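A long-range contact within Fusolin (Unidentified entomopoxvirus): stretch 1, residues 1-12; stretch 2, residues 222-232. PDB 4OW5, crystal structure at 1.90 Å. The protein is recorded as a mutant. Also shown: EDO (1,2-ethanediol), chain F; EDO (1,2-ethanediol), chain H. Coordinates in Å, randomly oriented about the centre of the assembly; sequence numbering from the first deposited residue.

Stretch 1 (1-12) HGYITFPIARQR
Stretch 2 (222-232) GEGFYNCADVI

The side-chain carbonyl of a single asparagine, Asn-227, receives one hydrogen bond from a backbone NH and one from a side-chain amide of stretch 1. Asn-227 OD1 accepts hydrogen bonds from Ile-4 N (3.1 Å, 157°) and Gln-11 NE2 (3.1 Å, 161°), so it ties both the N-terminal strand and the start of the following helix to strand 223-232. The m rotamer (chi1 -71°, chi2 -171°) points OD1 at stretch 1, while Asn-227 ND2 donates back to Tyr-226 O at 2.9 Å.

Strands 2-6 and 223-232 run in roughly the same direction, at 29°, but their axes approach no closer than 7.3 Å, and no backbone hydrogen bond joins them directly. Water 1 spans part of the gap, donating to Gly-2 O (2.7 Å) and accepting from Asn-227 ND2 (3.1 Å). A cis peptide bond precedes Pro-7 (phi/psi -66/138), and Ala-9 N closes the turn on Ile-4 O at 2.9 Å.

Beyond this turn the two segments draw together: the CA atoms of Ala-9 and Ala-229 lie 4.3 Å apart. Ala-9 occupies the N-cap position, and Arg-10 N, in the first helical turn, donates almost linearly to Cys-228 O (2.8 Å, 178°). The Arg-10 side chain (t, t, m; chi4 -176°) forms a two-pronged salt bridge with Asp-230, NE to OD2 at 3.0 Å and NH2 to OD1 at 2.7 Å; Cys-228 CB lies over one guanidinium face. Water 4 donates to Gln-11 OE1 (2.9 Å) and accepts from Cys-228 N (2.8 Å).

Apolar contacts flank the turn, with Ala-229 CB 3.9 Å from Ile-4 CD1 and Pro-7 CB 3.9 Å from Val-231 CG2. At the N terminus, the rings of His-1 (chi1 -80°) and Phe-225 (chi1 -58°) meet obliquely, centroids 5.3 Å apart and planes at 56°.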

ATOM      1  N   HIS A   1      29.847   2.715  17.680  1.00 14.62           N
ATOM      2  CA  HIS A   1      28.552   3.350  17.946  1.00 14.15           C
ATOM      3  C   HIS A   1      28.081   4.079  16.708  1.00 13.02           C
ATOM      4  O   HIS A   1      28.854   4.734  16.001  1.00 10.38           O
ATOM      5  CB  HIS A   1      28.590   4.309  19.120  1.00 15.22           C
ATOM      6  CG  HIS A   1      28.515   3.651  20.466  1.00 19.29           C
ATOM      7  ND1 HIS A   1      29.405   2.672  20.847  1.00 21.60           N
ATOM      8  CD2 HIS A   1      27.678   3.895  21.495  1.00 20.82           C
ATOM      9  CE1 HIS A   1      29.078   2.346  22.086  1.00 21.02           C
ATOM     10  NE2 HIS A   1      28.087   3.109  22.533  1.00 21.00           N
ATOM     11  N   GLY A   2      26.804   3.979  16.465  1.00 10.35           N
ATOM     12  CA  GLY A   2      26.220   4.574  15.278  1.00 10.36           C
ATOM     13  C   GLY A   2      24.852   4.047  14.963  1.00 12.90           C
ATOM     14  O   GLY A   2      24.304   3.224  15.700  1.00 12.51           O
ATOM     15  N   TYR A   3      24.294   4.564  13.883  1.00 10.08           N
ATOM     16  CA  TYR A   3      22.955   4.255  13.421  1.00  9.92           C
ATOM     17  C   TYR A   3      22.833   4.513  11.907  1.00 11.81           C
ATOM     18  O   TYR A   3      23.652   5.223  11.319  1.00  9.35           O
ATOM     19  CB  TYR A   3      21.892   5.069  14.197  1.00  9.89           C
ATOM     20  CG  TYR A   3      22.241   6.530  14.392  1.00 13.92           C
ATOM     21  CD1 TYR A   3      22.275   7.408  13.316  1.00 16.15           C
ATOM     22  CD2 TYR A   3      22.652   7.012  15.638  1.00 15.42           C
ATOM     23  CE1 TYR A   3      22.753   8.703  13.456  1.00 16.04           C
ATOM     24  CE2 TYR A   3      23.056   8.339  15.802  1.00 16.76           C
ATOM     25  CZ  TYR A   3      23.126   9.170  14.700  1.00 22.42           C
ATOM     26  OH  TYR A   3      23.489  10.485  14.784  1.00 20.73           O
ATOM     27  N   ILE A   4      21.826   3.905  11.298  1.00 10.57           N
ATOM     28  CA  ILE A   4      21.524   4.092   9.876  1.00 11.11           C
ATOM     29  C   ILE A   4      20.924   5.478   9.736  1.00 14.45           C
ATOM     30  O   ILE A   4      19.966   5.765  10.452  1.00 13.90           O
ATOM     31  CB  ILE A   4      20.558   3.061   9.237  1.00 14.14           C
ATOM     32  CG1 ILE A   4      20.717   1.617   9.748  1.00 15.61           C
ATOM     33  CG2 ILE A   4      20.669   3.116   7.706  1.00 14.21           C
ATOM     34  CD1 ILE A   4      19.386   0.786   9.485  1.00 17.39           C
ATOM     35  N   THR A   5      21.472   6.320   8.835  1.00 11.40           N
ATOM     36  CA  THR A   5      20.915   7.642   8.547  1.00 10.54           C
ATOM     37  C   THR A   5      20.166   7.606   7.241  1.00 13.34           C
ATOM     38  O   THR A   5      19.262   8.407   7.065  1.00 13.22           O
ATOM     39  CB  THR A   5      21.929   8.746   8.586  1.00 18.59           C
ATOM     40  OG1 THR A   5      23.074   8.354   7.844  1.00 16.04           O
ATOM     41  CG2 THR A   5      22.267   9.137  10.007  1.00 15.80           C
ATOM     42  N   PHE A   6      20.501   6.712   6.333  1.00  8.47           N
ATOM     43  CA  PHE A   6      19.706   6.593   5.096  1.00  8.45           C
ATOM     44  C   PHE A   6      19.647   5.150   4.638  1.00 13.09           C
ATOM     45  O   PHE A   6      20.701   4.627   4.293  1.00 13.69           O
ATOM     46  CB  PHE A   6      20.224   7.468   3.942  1.00  9.77           C
ATOM     47  CG  PHE A   6      19.213   7.450   2.821  1.00 11.81           C
ATOM     48  CD1 PHE A   6      17.973   8.040   2.985  1.00 13.55           C
ATOM     49  CD2 PHE A   6      19.439   6.712   1.665  1.00 14.85           C
ATOM     50  CE1 PHE A   6      16.970   7.868   2.052  1.00 14.21           C
ATOM     51  CE2 PHE A   6      18.458   6.622   0.669  1.00 17.34           C
ATOM     52  CZ  PHE A   6      17.229   7.218   0.870  1.00 15.67           C
ATOM     53  N   PRO A   7      18.456   4.500   4.576  1.00 10.62           N
ATOM     54  CA  PRO A   7      17.132   4.985   5.053  1.00 12.08           C
ATOM     55  C   PRO A   7      17.186   5.116   6.572  1.00 14.01           C
ATOM     56  O   PRO A   7      17.751   4.241   7.217  1.00 15.28           O
ATOM     57  CB  PRO A   7      16.140   3.893   4.609  1.00 13.57           C
ATOM     58  CG  PRO A   7      16.904   2.866   3.895  1.00 18.58           C
ATOM     59  CD  PRO A   7      18.387   3.107   4.119  1.00 13.41           C
ATOM     60  N   ILE A   8      16.636   6.177   7.124  1.00 10.35           N
ATOM     61  CA  ILE A   8      16.752   6.478   8.560  1.00  9.80           C
ATOM     62  C   ILE A   8      16.305   5.297   9.416  1.00 14.61           C
ATOM     63  O   ILE A   8      15.255   4.694   9.147  1.00 12.42           O
ATOM     64  CB  ILE A   8      16.028   7.788   8.943  1.00 13.22           C
ATOM     65  CG1 ILE A   8      16.439   8.240  10.355  1.00 13.08           C
ATOM     66  CG2 ILE A   8      14.513   7.730   8.789  1.00 14.20           C
ATOM     67  CD1 ILE A   8      15.967   9.687  10.741  1.00 16.93           C
ATOM     68  N   ALA A   9      17.144   4.920  10.413  1.00 11.07           N
ATOM     69  CA  ALA A   9      16.802   3.809  11.287  1.00 10.24           C
ATOM     70  C   ALA A   9      15.566   4.198  12.131  1.00 12.64           C
ATOM     71  O   ALA A   9      15.377   5.374  12.457  1.00  9.58           O
ATOM     72  CB  ALA A   9      17.958   3.466  12.205  1.00 11.54           C
ATOM     73  N   ARG A  10      14.756   3.210  12.493  1.00 10.08           N
ATOM     74  CA  ARG A  10      13.531   3.412  13.272  1.00 10.32           C
ATOM     75  C   ARG A  10      13.775   4.202  14.555  1.00 13.38           C
ATOM     76  O   ARG A  10      13.058   5.174  14.834  1.00 11.97           O
ATOM     77  CB  ARG A  10      12.916   2.054  13.628  1.00 12.99           C
ATOM     78  CG  ARG A  10      11.572   2.145  14.276  1.00 13.21           C
ATOM     79  CD  ARG A  10      11.080   0.752  14.602  1.00 13.24           C
ATOM     80  NE  ARG A  10      10.616   0.056  13.398  1.00 11.31           N
ATOM     81  CZ  ARG A  10      10.065  -1.147  13.410  1.00 21.79           C
ATOM     82  NH1 ARG A  10       9.897  -1.794  14.555  1.00 13.04           N
ATOM     83  NH2 ARG A  10       9.647  -1.705  12.278  1.00 12.88           N
ATOM     84  N   GLN A  11      14.741   3.749  15.355  1.00 11.41           N
ATOM     85  CA  GLN A  11      15.023   4.393  16.626  1.00 11.74           C
ATOM     86  C   GLN A  11      15.658   5.780  16.429  1.00 13.71           C
ATOM     87  O   GLN A  11      15.492   6.642  17.287  1.00 12.71           O
ATOM     88  CB  GLN A  11      15.880   3.524  17.542  1.00 12.94           C
ATOM     89  CG  GLN A  11      17.390   3.534  17.323  1.00 15.59           C
ATOM     90  CD  GLN A  11      17.850   3.025  15.993  1.00 19.45           C
ATOM     91  OE1 GLN A  11      17.179   2.270  15.316  1.00 13.14           O
ATOM     92  NE2 GLN A  11      19.051   3.351  15.641  1.00 10.16           N
ATOM     93  N   ARG A  12      16.426   5.956  15.366  1.00 10.74           N
ATOM     94  CA  ARG A  12      17.019   7.241  15.032  1.00 10.52           C
ATOM     95  C   ARG A  12      15.925   8.261  14.670  1.00 13.68           C
ATOM     96  O   ARG A  12      15.982   9.399  15.128  1.00 13.69           O
ATOM     97  CB  ARG A  12      18.011   7.101  13.858  1.00  8.64           C
ATOM     98  CG  ARG A  12      18.649   8.420  13.415  1.00 10.50           C
ATOM     99  CD  ARG A  12      19.309   9.181  14.539  1.00 15.49           C
ATOM    100  NE  ARG A  12      19.832  10.462  14.074  1.00 10.61           N
ATOM    101  CZ  ARG A  12      20.339  11.406  14.859  1.00 23.34           C
ATOM    102  NH1 ARG A  12      20.430  11.215  16.175  1.00 16.53           N
ATOM    103  NH2 ARG A  12      20.757  12.551  14.338  1.00 17.63           N
ATOM    104  N   GLY A 222      33.453  -8.385  20.202  1.00 15.99           N
ATOM    105  CA  GLY A 222      32.373  -8.776  19.311  1.00 15.01           C
ATOM    106  C   GLY A 222      31.114  -7.955  19.445  1.00 17.09           C
ATOM    107  O   GLY A 222      30.018  -8.467  19.212  1.00 16.15           O
ATOM    108  N   GLU A 223      31.266  -6.664  19.733  1.00 14.71           N
ATOM    109  CA  GLU A 223      30.124  -5.778  19.766  1.00 14.58           C
ATOM    110  C   GLU A 223      29.568  -5.596  18.345  1.00 15.04           C
ATOM    111  O   GLU A 223      30.306  -5.400  17.382  1.00 14.90           O
ATOM    112  CB  GLU A 223      30.544  -4.430  20.346  1.00 16.20           C
ATOM    113  CG  GLU A 223      29.395  -3.459  20.565  1.00 21.14           C
ATOM    114  CD  GLU A 223      29.872  -2.072  20.931  1.00 42.72           C
ATOM    115  OE1 GLU A 223      30.888  -1.623  20.350  1.00 32.54           O
ATOM    116  OE2 GLU A 223      29.198  -1.413  21.754  1.00 36.23           O
ATOM    117  N   GLY A 224      28.275  -5.712  18.233  1.00 11.09           N
ATOM    118  CA  GLY A 224      27.558  -5.485  16.990  1.00 10.44           C
ATOM    119  C   GLY A 224      26.389  -4.549  17.217  1.00 13.60           C
ATOM    120  O   GLY A 224      25.745  -4.599  18.266  1.00 13.41           O
ATOM    121  N   PHE A 225      26.113  -3.709  16.224  1.00 11.15           N
ATOM    122  CA  PHE A 225      25.008  -2.765  16.214  1.00 10.37           C
ATOM    123  C   PHE A 225      23.953  -3.282  15.216  1.00 13.84           C
ATOM    124  O   PHE A 225      24.285  -3.689  14.090  1.00 12.94           O
ATOM    125  CB  PHE A 225      25.470  -1.359  15.871  1.00 11.39           C
ATOM    126  CG  PHE A 225      26.520  -0.871  16.828  1.00 12.85           C
ATOM    127  CD1 PHE A 225      27.844  -1.240  16.673  1.00 13.75           C
ATOM    128  CD2 PHE A 225      26.176  -0.099  17.929  1.00 13.78           C
ATOM    129  CE1 PHE A 225      28.802  -0.869  17.619  1.00 14.30           C
ATOM    130  CE2 PHE A 225      27.115   0.202  18.902  1.00 16.49           C
ATOM    131  CZ  PHE A 225      28.418  -0.201  18.755  1.00 13.29           C
ATOM    132  N   TYR A 226      22.717  -3.312  15.654  1.00  8.82           N
ATOM    133  CA  TYR A 226      21.591  -3.828  14.892  1.00  8.48           C
ATOM    134  C   TYR A 226      20.493  -2.775  14.803  1.00 11.99           C
ATOM    135  O   TYR A 226      20.003  -2.312  15.833  1.00 11.45           O
ATOM    136  CB  TYR A 226      21.055  -5.099  15.541  1.00  9.86           C
ATOM    137  CG  TYR A 226      22.083  -6.204  15.706  1.00 12.07           C
ATOM    138  CD1 TYR A 226      22.104  -7.298  14.850  1.00 14.98           C
ATOM    139  CD2 TYR A 226      23.019  -6.165  16.732  1.00 11.64           C
ATOM    140  CE1 TYR A 226      23.034  -8.329  15.013  1.00 15.43           C
ATOM    141  CE2 TYR A 226      23.956  -7.188  16.906  1.00 13.08           C
ATOM    142  CZ  TYR A 226      23.978  -8.255  16.022  1.00 18.87           C
ATOM    143  OH  TYR A 226      24.974  -9.185  16.130  1.00 19.01           O
ATOM    144  N   ASN A 227      20.092  -2.397  13.597  1.00  9.29           N
ATOM    145  CA  ASN A 227      19.030  -1.395  13.397  1.00  9.21           C
ATOM    146  C   ASN A 227      18.023  -1.814  12.345  1.00 13.34           C
ATOM    147  O   ASN A 227      18.417  -2.258  11.259  1.00 12.78           O
ATOM    148  CB  ASN A 227      19.613  -0.069  12.911  1.00 11.23           C
ATOM    149  CG  ASN A 227      20.426   0.790  13.833  1.00 17.22           C
ATOM    150  OD1 ASN A 227      20.720   1.903  13.457  1.00 15.57           O
ATOM    151  ND2 ASN A 227      20.703   0.421  15.064  1.00 11.57           N
ATOM    152  N   CYS A 228      16.730  -1.549  12.626  1.00 10.62           N
ATOM    153  CA  CYS A 228      15.620  -1.684  11.703  1.00 10.70           C
ATOM    154  C   CYS A 228      15.388  -0.368  11.018  1.00 13.87           C
ATOM    155  O   CYS A 228      15.419   0.665  11.673  1.00 13.90           O
ATOM    156  CB  CYS A 228      14.351  -2.127  12.437  1.00 12.69           C
ATOM    157  SG  CYS A 228      14.446  -3.800  13.087  1.00 17.78           S
ATOM    158  N   ALA A 229      15.120  -0.394   9.715  1.00 11.19           N
ATOM    159  CA  ALA A 229      14.736   0.785   8.940  1.00 11.62           C
ATOM    160  C   ALA A 229      13.455   0.438   8.170  1.00 14.01           C
ATOM    161  O   ALA A 229      13.414  -0.571   7.471  1.00 12.46           O
ATOM    162  CB  ALA A 229      15.830   1.188   7.999  1.00 11.35           C
ATOM    163  N   ASP A 230      12.436   1.263   8.315  1.00  8.74           N
ATOM    164  CA  ASP A 230      11.132   1.098   7.657  1.00  9.10           C
ATOM    165  C   ASP A 230      11.145   1.812   6.300  1.00 12.87           C
ATOM    166  O   ASP A 230      11.567   2.964   6.194  1.00 14.74           O
ATOM    167  CB  ASP A 230      10.021   1.642   8.546  1.00 10.44           C
ATOM    168  CG  ASP A 230      10.001   0.965   9.908  1.00 18.63           C
ATOM    169  OD1 ASP A 230       9.701  -0.264   9.961  1.00 17.31           O
ATOM    170  OD2 ASP A 230      10.300   1.654  10.928  1.00 13.97           O
ATOM    171  N   VAL A 231      10.699   1.137   5.280  1.00 10.15           N
ATOM    172  CA  VAL A 231      10.738   1.621   3.895  1.00 10.88           C
ATOM    173  C   VAL A 231       9.494   1.177   3.105  1.00 14.15           C
ATOM    174  O   VAL A 231       8.973   0.080   3.300  1.00 13.11           O
ATOM    175  CB  VAL A 231      12.031   1.089   3.167  1.00 15.39           C
ATOM    176  CG1 VAL A 231      12.218   1.703   1.762  1.00 13.99           C
ATOM    177  CG2 VAL A 231      13.299   1.268   3.993  1.00 16.36           C
ATOM    178  N   ILE A 232       9.115   1.999   2.118  1.00 11.45           N
ATOM    179  CA  ILE A 232       8.044   1.702   1.193  1.00 11.53           C
ATOM    180  C   ILE A 232       8.364   2.303  -0.164  1.00 15.15           C
ATOM    181  O   ILE A 232       8.893   3.405  -0.254  1.00 14.88           O
ATOM    182  CB  ILE A 232       6.649   2.171   1.700  1.00 13.15           C
ATOM    183  CG1 ILE A 232       5.542   1.395   0.971  1.00 13.56           C
ATOM    184  CG2 ILE A 232       6.447   3.690   1.602  1.00 13.13           C
ATOM    185  CD1 ILE A 232       4.099   1.712   1.483  1.00 13.32           C
TER
HETATM  186  C1  EDO F 405      19.273  13.877  10.827  1.00 35.49           C
HETATM  187  O1  EDO F 405      20.538  13.795  11.469  1.00 36.78           O
HETATM  188  C2  EDO F 405      18.466  12.567  11.059  1.00 34.03           C
HETATM  189  O2  EDO F 405      19.346  11.466  11.283  1.00 29.08           O
HETATM  190  C1  EDO H 407       9.801  -5.295  14.947  1.00 24.80           C
HETATM  191  O1  EDO H 407       9.856  -6.512  15.608  1.00 18.57           O
HETATM  192  C2  EDO H 407       8.376  -4.737  14.858  1.00 27.13           C
HETATM  193  O2  EDO H 407       8.378  -3.962  13.684  1.00 31.90           O
HETATM  194  O   HOH W   1      22.323   2.018  17.116  1.00  8.88           O
HETATM  195  O   HOH W   2      13.497   4.603   7.054  1.00 12.28           O
HETATM  196  O   HOH W   3      12.829   3.553   9.990  1.00 15.13           O
HETATM  197  O   HOH W   4      16.122  -0.472  15.184  1.00 11.44           O